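Local coordinates for protein A-adding tRNA nucleotidyltransferase (Aquifex aeolicus, PDB 4WC2) that adds the terminal adenosine to tRNA ending in CC, using ATP, to complete the 3' CCA end, at residues V19-L24 with T107-A112; A95-D100 with T122-F127. All coordinates share one frame; numbering follows the deposited sequence.

In the fold
Both contacts lie in the head domain, the nucleotidyltransferase part of this C-terminal portion of the protein. Contact 1 is buried: the helix 18-24 packs on the segment that leads into strand 112-114, and the ATP analogue sits against its polar end. Contact 2 is a surface contact on the side of helix 97-101, with centres about 11 Å from contact 1. They meet at neighbouring strands of the sheet, the outermost 123-124 and its partner 112-114, where the backbones of A112 and I124 are hydrogen-bonded; A110 also packs on F127. Contact 1 joins a polar end at the nucleotide to an apolar patch, whereas aliphatic and aromatic packing without a cross-segment hydrogen bond marks contact 2.

Contact 1 of 2, residues V19-L24 with T107-A112; sequences VVRDIL and TINAMA. With APC (diphosphomethylphosphonic acid adenosyl ester), chain C.
R21 and V20, on the helix 19-24, face the segment 107-112, which runs from a helical turn into strand 112-114, with CA atoms 6.2 Å apart at R21 and I108 and 6.3 Å apart at V20 and A112. CB of R21 rests 3.5 Å from O of I108. Beyond it the arginine runs beside N109 in the same direction, and a bend at chi3 (63°) brings the guanidinium next to the amide. The two planes stand 66° apart. NH1 is modelled against OD1 of N109, a pairing too short to be reliable at this resolution. The same NH1 makes a weak but nearly straight bond to O1B of the ATP analogue, at 3.4 Å and 168°. On the helix itself NH2 forms a salt bridge with OD1 of D22, 3.2 Å away. This is the ATP site of the nucleotidyltransferase head domain, where D105 takes ND2 of N109 and so helps fix its amide, while O of N109 weakly accepts from the ribose O3'. Away from the nucleotide the contact turns apolar: CG1 of V20 lies 4.1 Å from CB of M111, and CE of M111 meets CD1 of L24 tip to tip at 3.7 Å.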
loop_
_atom_site.group_PDB
_atom_site.type_symbol
_atom_site.label_atom_id
_atom_site.label_comp_id
_atom_site.label_asym_id
_atom_site.label_seq_id
_atom_site.Cartn_x
_atom_site.Cartn_y
_atom_site.Cartn_z
ATOM N N VAL A 19 -13.690 -7.777 5.647
ATOM C CA VAL A 19 -13.399 -8.550 6.852
ATOM C C VAL A 19 -13.782 -10.012 6.672
ATOM O O VAL A 19 -13.013 -10.904 7.021
ATOM C CB VAL A 19 -14.141 -7.992 8.078
ATOM C CG1 VAL A 19 -13.713 -8.737 9.341
ATOM C CG2 VAL A 19 -13.898 -6.496 8.209
ATOM N N VAL A 20 -14.964 -10.249 6.108
ATOM C CA VAL A 20 -15.409 -11.607 5.819
ATOM C C VAL A 20 -14.441 -12.292 4.861
ATOM O O VAL A 20 -13.945 -13.387 5.141
ATOM C CB VAL A 20 -16.823 -11.627 5.215
ATOM C CG1 VAL A 20 -17.209 -13.038 4.797
ATOM C CG2 VAL A 20 -17.823 -11.068 6.208
ATOM N N ARG A 21 -14.159 -11.623 3.745
ATOM C CA ARG A 21 -13.251 -12.155 2.734
ATOM C C ARG A 21 -11.930 -12.595 3.360
ATOM O O ARG A 21 -11.532 -13.760 3.246
ATOM C CB ARG A 21 -12.993 -11.108 1.648
ATOM C CG ARG A 21 -11.975 -11.536 0.606
ATOM C CD ARG A 21 -11.355 -10.338 -0.100
ATOM N NE ARG A 21 -10.609 -9.483 0.821
ATOM C CZ ARG A 21 -10.794 -8.171 0.945
ATOM N NH1 ARG A 21 -11.697 -7.551 0.199
ATOM N NH2 ARG A 21 -10.067 -7.477 1.809
ATOM N N ASP A 22 -11.282 -11.663 4.054
ATOM C CA ASP A 22 -10.011 -11.930 4.716
ATOM C C ASP A 22 -10.098 -13.152 5.621
ATOM O O ASP A 22 -9.152 -13.937 5.698
ATOM C CB ASP A 22 -9.559 -10.713 5.528
ATOM C CG ASP A 22 -9.113 -9.560 4.651
ATOM O OD1 ASP A 22 -8.657 -9.814 3.516
ATOM O OD2 ASP A 22 -9.215 -8.398 5.097
ATOM N N ILE A 23 -11.237 -13.317 6.291
ATOM C CA ILE A 23 -11.427 -14.453 7.184
ATOM C C ILE A 23 -11.433 -15.749 6.387
ATOM O O ILE A 23 -10.748 -16.708 6.739
ATOM C CB ILE A 23 -12.737 -14.342 7.992
ATOM C CG1 ILE A 23 -12.621 -13.248 9.051
ATOM C CG2 ILE A 23 -13.075 -15.669 8.655
ATOM C CD1 ILE A 23 -13.907 -13.001 9.803
ATOM N N LEU A 24 -12.199 -15.765 5.302
ATOM C CA LEU A 24 -12.302 -16.951 4.462
ATOM C C LEU A 24 -10.971 -17.246 3.775
ATOM O O LEU A 24 -10.668 -18.394 3.446
ATOM C CB LEU A 24 -13.417 -16.776 3.431
ATOM C CG LEU A 24 -14.840 -16.836 3.992
ATOM C CD1 LEU A 24 -15.860 -16.427 2.939
ATOM C CD2 LEU A 24 -15.145 -18.230 4.520
ATOM N N THR A 107 -18.254 -9.239 -5.651
ATOM C CA THR A 107 -18.955 -10.330 -4.978
ATOM C C THR A 107 -18.209 -10.864 -3.756
ATOM O O THR A 107 -18.821 -11.176 -2.738
ATOM C CB THR A 107 -19.213 -11.502 -5.946
ATOM O OG1 THR A 107 -17.967 -11.969 -6.483
ATOM C CG2 THR A 107 -20.121 -11.064 -7.077
ATOM N N ILE A 108 -16.888 -10.967 -3.863
ATOM C CA ILE A 108 -16.074 -11.451 -2.755
ATOM C C ILE A 108 -16.066 -10.453 -1.600
ATOM O O ILE A 108 -15.783 -10.817 -0.459
ATOM C CB ILE A 108 -14.625 -11.741 -3.195
ATOM C CG1 ILE A 108 -13.984 -10.498 -3.811
ATOM C CG2 ILE A 108 -14.593 -12.901 -4.176
ATOM C CD1 ILE A 108 -12.504 -10.652 -4.077
ATOM N N ASN A 109 -16.384 -9.197 -1.896
ATOM C CA ASN A 109 -16.526 -8.182 -0.857
ATOM C C ASN A 109 -17.968 -8.030 -0.384
ATOM O O ASN A 109 -18.248 -7.286 0.555
ATOM C CB ASN A 109 -16.007 -6.831 -1.356
ATOM C CG ASN A 109 -14.506 -6.812 -1.529
ATOM O OD1 ASN A 109 -13.793 -7.639 -0.959
ATOM N ND2 ASN A 109 -14.012 -5.859 -2.314
ATOM N N ALA A 110 -18.880 -8.747 -1.033
ATOM C CA ALA A 110 -20.311 -8.525 -0.837
ATOM C C ALA A 110 -20.962 -9.466 0.175
ATOM O O ALA A 110 -22.178 -9.430 0.355
ATOM C CB ALA A 110 -21.032 -8.630 -2.171
ATOM N N MET A 111 -20.173 -10.325 0.813
ATOM C CA MET A 111 -20.745 -11.315 1.724
ATOM C C MET A 111 -20.890 -10.823 3.168
ATOM O O MET A 111 -20.453 -9.723 3.514
ATOM C CB MET A 111 -19.902 -12.588 1.698
ATOM C CG MET A 111 -19.806 -13.236 0.324
ATOM S SD MET A 111 -18.669 -14.630 0.298
ATOM C CE MET A 111 -17.127 -13.811 0.707
ATOM N N ALA A 112 -21.488 -11.662 4.010
ATOM C CA ALA A 112 -21.725 -11.303 5.405
ATOM C C ALA A 112 -21.779 -12.522 6.323
ATOM O O ALA A 112 -22.189 -13.608 5.913
ATOM C CB ALA A 112 -23.010 -10.506 5.528
HETATM P PG APC C . -8.739 -2.448 2.601
HETATM O O1G APC C . -8.944 -2.664 4.083
HETATM O O2G APC C . -8.977 -0.963 2.257
HETATM O O3G APC C . -7.285 -2.838 2.226
HETATM P PB APC C . -11.312 -3.276 1.957
HETATM O O1B APC C . -11.976 -4.254 0.988
HETATM O O2B APC C . -11.688 -3.654 3.386
HETATM O O3B APC C . -9.766 -3.354 1.783
HETATM P PA APC C . -12.569 -0.677 2.955
HETATM O O1A APC C . -11.777 -1.022 4.258
HETATM O O2A APC C . -12.450 0.891 2.691
HETATM C C3A APC C . -11.875 -1.561 1.530
HETATM O "O5'" APC C . -14.116 -1.034 3.142
HETATM C "C5'" APC C . -14.537 -2.324 2.929
HETATM C "C4'" APC C . -15.936 -2.305 2.411
HETATM O "O4'" APC C . -16.190 -1.144 1.878
HETATM C "C3'" APC C . -16.145 -3.462 1.273
HETATM O "O3'" APC C . -17.480 -4.157 1.478
HETATM C "C2'" APC C . -16.124 -2.914 0.198
HETATM O "O2'" APC C . -17.111 -3.586 -0.769
HETATM C "C1'" APC C . -16.599 -1.407 0.495
HETATM N N9 APC C . -16.023 -0.559 -0.336
HETATM C C8 APC C . -14.838 0.126 -0.312
HETATM N N7 APC C . -14.821 0.839 -1.447
HETATM C C5 APC C . -15.983 0.585 -2.135
HETATM C C6 APC C . -16.520 1.028 -3.353
HETATM N N6 APC C . -15.835 1.957 -4.209
HETATM N N1 APC C . -17.687 0.655 -3.858
HETATM C C2 APC C . -18.421 -0.238 -3.112
HETATM N N3 APC C . -17.931 -0.705 -1.900
HETATM C C4 APC C . -16.733 -0.290 -1.430
#

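Contact 2 of 2, residues A95-D100 with T122-F127; sequences ASLKED and TLIDYF
K98 lies across the ring of Y126, and their CA atoms, 7.4 Å apart, are the nearest pair between 95-100 and 122-127. In the nucleotidyltransferase head domain this joins the first turn of helix 97-101 to strand 123-124, an outermost strand of the mixed sheet, and the residues that follow it. A capping box starts the helix: OG of S96 accepts weakly from N of E99, and OE1 of E99 accepts from N of S96. CB of K98 sits over one face of the tyrosine, 3.8 Å from CE2. With CG anti to the backbone N (chi1 -170°), the chain then passes over the ring. CG of K98 stands 3.8 Å from the centroid of the Y126 ring, 10° off the ring normal, a CH-pi contact. CD moves on toward the CD1 edge, over the same face, 4.0 Å from CD1 of Y126, and CE stays within reach of that same atom; the extended chain carries NZ past the ring. F127 packs next to this pair: CB of Y126 lies over the centre of one face of the phenylalanine, and CZ of F127 lies 4.1 Å from O of K98, which is near the ring plane. Further in, L97, packed on Y14 and V16 of strand 12-16, crosses I124, with L97 CD2 3.9 Å from I124 CD1.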
loop_
_atom_site.group_PDB
_atom_site.type_symbol
_atom_site.label_atom_id
_atom_site.label_comp_id
_atom_site.label_asym_id
_atom_site.label_seq_id
_atom_site.Cartn_x
_atom_site.Cartn_y
_atom_site.Cartn_z
ATOM N N ALA A 95 -33.594 -0.278 5.267
ATOM C CA ALA A 95 -32.965 -1.079 4.223
ATOM C C ALA A 95 -32.555 -2.451 4.739
ATOM O O ALA A 95 -31.976 -2.570 5.818
ATOM C CB ALA A 95 -31.758 -0.351 3.655
ATOM N N SER A 96 -32.860 -3.485 3.963
ATOM C CA SER A 96 -32.451 -4.840 4.308
ATOM C C SER A 96 -30.956 -5.012 4.082
ATOM O O SER A 96 -30.336 -4.232 3.360
ATOM C CB SER A 96 -33.226 -5.871 3.489
ATOM O OG SER A 96 -32.627 -6.054 2.218
ATOM N N LEU A 97 -30.384 -6.029 4.720
ATOM C CA LEU A 97 -28.967 -6.343 4.578
ATOM C C LEU A 97 -28.587 -6.574 3.117
ATOM O O LEU A 97 -27.493 -6.205 2.684
ATOM C CB LEU A 97 -28.615 -7.572 5.417
ATOM C CG LEU A 97 -27.241 -8.208 5.192
ATOM C CD1 LEU A 97 -26.129 -7.278 5.660
ATOM C CD2 LEU A 97 -27.152 -9.570 5.870
ATOM N N LYS A 98 -29.505 -7.168 2.361
ATOM C CA LYS A 98 -29.272 -7.430 0.946
ATOM C C LYS A 98 -29.108 -6.134 0.158
ATOM O O LYS A 98 -28.207 -6.020 -0.677
ATOM C CB LYS A 98 -30.409 -8.261 0.351
ATOM C CG LYS A 98 -30.108 -8.763 -1.049
ATOM C CD LYS A 98 -31.235 -9.606 -1.611
ATOM C CE LYS A 98 -30.875 -10.103 -3.002
ATOM N NZ LYS A 98 -32.022 -10.737 -3.704
ATOM N N GLU A 99 -29.978 -5.163 0.430
ATOM C CA GLU A 99 -29.909 -3.860 -0.230
ATOM C C GLU A 99 -28.607 -3.136 0.103
ATOM O O GLU A 99 -28.113 -2.341 -0.693
ATOM C CB GLU A 99 -31.108 -2.989 0.164
ATOM C CG GLU A 99 -32.447 -3.458 -0.394
ATOM C CD GLU A 99 -33.591 -2.525 -0.035
ATOM O OE1 GLU A 99 -33.649 -2.068 1.126
ATOM O OE2 GLU A 99 -34.429 -2.243 -0.919
ATOM N N ASP A 100 -28.062 -3.413 1.284
ATOM C CA ASP A 100 -26.794 -2.819 1.701
ATOM C C ASP A 100 -25.594 -3.535 1.077
ATOM O O ASP A 100 -24.549 -2.927 0.852
ATOM C CB ASP A 100 -26.673 -2.832 3.226
ATOM C CG ASP A 100 -25.404 -2.155 3.719
ATOM O OD1 ASP A 100 -24.342 -2.815 3.743
ATOM O OD2 ASP A 100 -25.472 -0.963 4.086
ATOM N N THR A 122 -23.330 -18.069 10.684
ATOM C CA THR A 122 -23.816 -18.323 9.328
ATOM C C THR A 122 -23.301 -17.317 8.304
ATOM O O THR A 122 -23.442 -16.107 8.481
ATOM C CB THR A 122 -25.356 -18.317 9.276
ATOM O OG1 THR A 122 -25.866 -19.367 10.107
ATOM C CG2 THR A 122 -25.849 -18.520 7.851
ATOM N N LEU A 123 -22.708 -17.834 7.232
ATOM C CA LEU A 123 -22.266 -17.009 6.116
ATOM C C LEU A 123 -23.448 -16.677 5.215
ATOM O O LEU A 123 -24.220 -17.560 4.846
ATOM C CB LEU A 123 -21.178 -17.727 5.314
ATOM C CG LEU A 123 -20.660 -17.013 4.062
ATOM C CD1 LEU A 123 -19.903 -15.750 4.447
ATOM C CD2 LEU A 123 -19.788 -17.941 3.227
ATOM N N ILE A 124 -23.590 -15.403 4.865
ATOM C CA ILE A 124 -24.685 -14.973 4.006
ATOM C C ILE A 124 -24.152 -14.471 2.669
ATOM O O ILE A 124 -23.503 -13.428 2.605
ATOM C CB ILE A 124 -25.524 -13.870 4.675
ATOM C CG1 ILE A 124 -26.068 -14.362 6.019
ATOM C CG2 ILE A 124 -26.660 -13.432 3.762
ATOM C CD1 ILE A 124 -26.873 -13.326 6.769
ATOM N N ASP A 125 -24.421 -15.224 1.606
ATOM C CA ASP A 125 -23.953 -14.856 0.275
ATOM C C ASP A 125 -25.104 -14.857 -0.729
ATOM O O ASP A 125 -25.627 -15.909 -1.095
ATOM C CB ASP A 125 -22.849 -15.821 -0.170
ATOM C CG ASP A 125 -22.221 -15.432 -1.493
ATOM O OD1 ASP A 125 -22.361 -14.262 -1.907
ATOM O OD2 ASP A 125 -21.570 -16.301 -2.112
ATOM N N TYR A 126 -25.495 -13.666 -1.170
ATOM C CA TYR A 126 -26.540 -13.529 -2.175
ATOM C C TYR A 126 -25.997 -13.665 -3.595
ATOM O O TYR A 126 -26.601 -14.314 -4.448
ATOM C CB TYR A 126 -27.255 -12.185 -2.013
ATOM C CG TYR A 126 -27.945 -12.025 -0.678
ATOM C CD1 TYR A 126 -29.105 -12.730 -0.387
ATOM C CD2 TYR A 126 -27.439 -11.168 0.291
ATOM C CE1 TYR A 126 -29.740 -12.590 0.831
ATOM C CE2 TYR A 126 -28.071 -11.020 1.513
ATOM C CZ TYR A 126 -29.220 -11.734 1.777
ATOM O OH TYR A 126 -29.854 -11.592 2.990
ATOM N N PHE A 127 -24.849 -13.043 -3.828
ATOM C CA PHE A 127 -24.352 -12.802 -5.178
ATOM C C PHE A 127 -23.328 -13.825 -5.666
ATOM O O PHE A 127 -22.757 -13.675 -6.744
ATOM C CB PHE A 127 -23.785 -11.388 -5.238
ATOM C CG PHE A 127 -24.627 -10.392 -4.497
ATOM C CD1 PHE A 127 -25.906 -10.090 -4.936
ATOM C CD2 PHE A 127 -24.163 -9.786 -3.343
ATOM C CE1 PHE A 127 -26.696 -9.189 -4.252
ATOM C CE2 PHE A 127 -24.949 -8.883 -2.653
ATOM C CZ PHE A 127 -26.217 -8.586 -3.109
#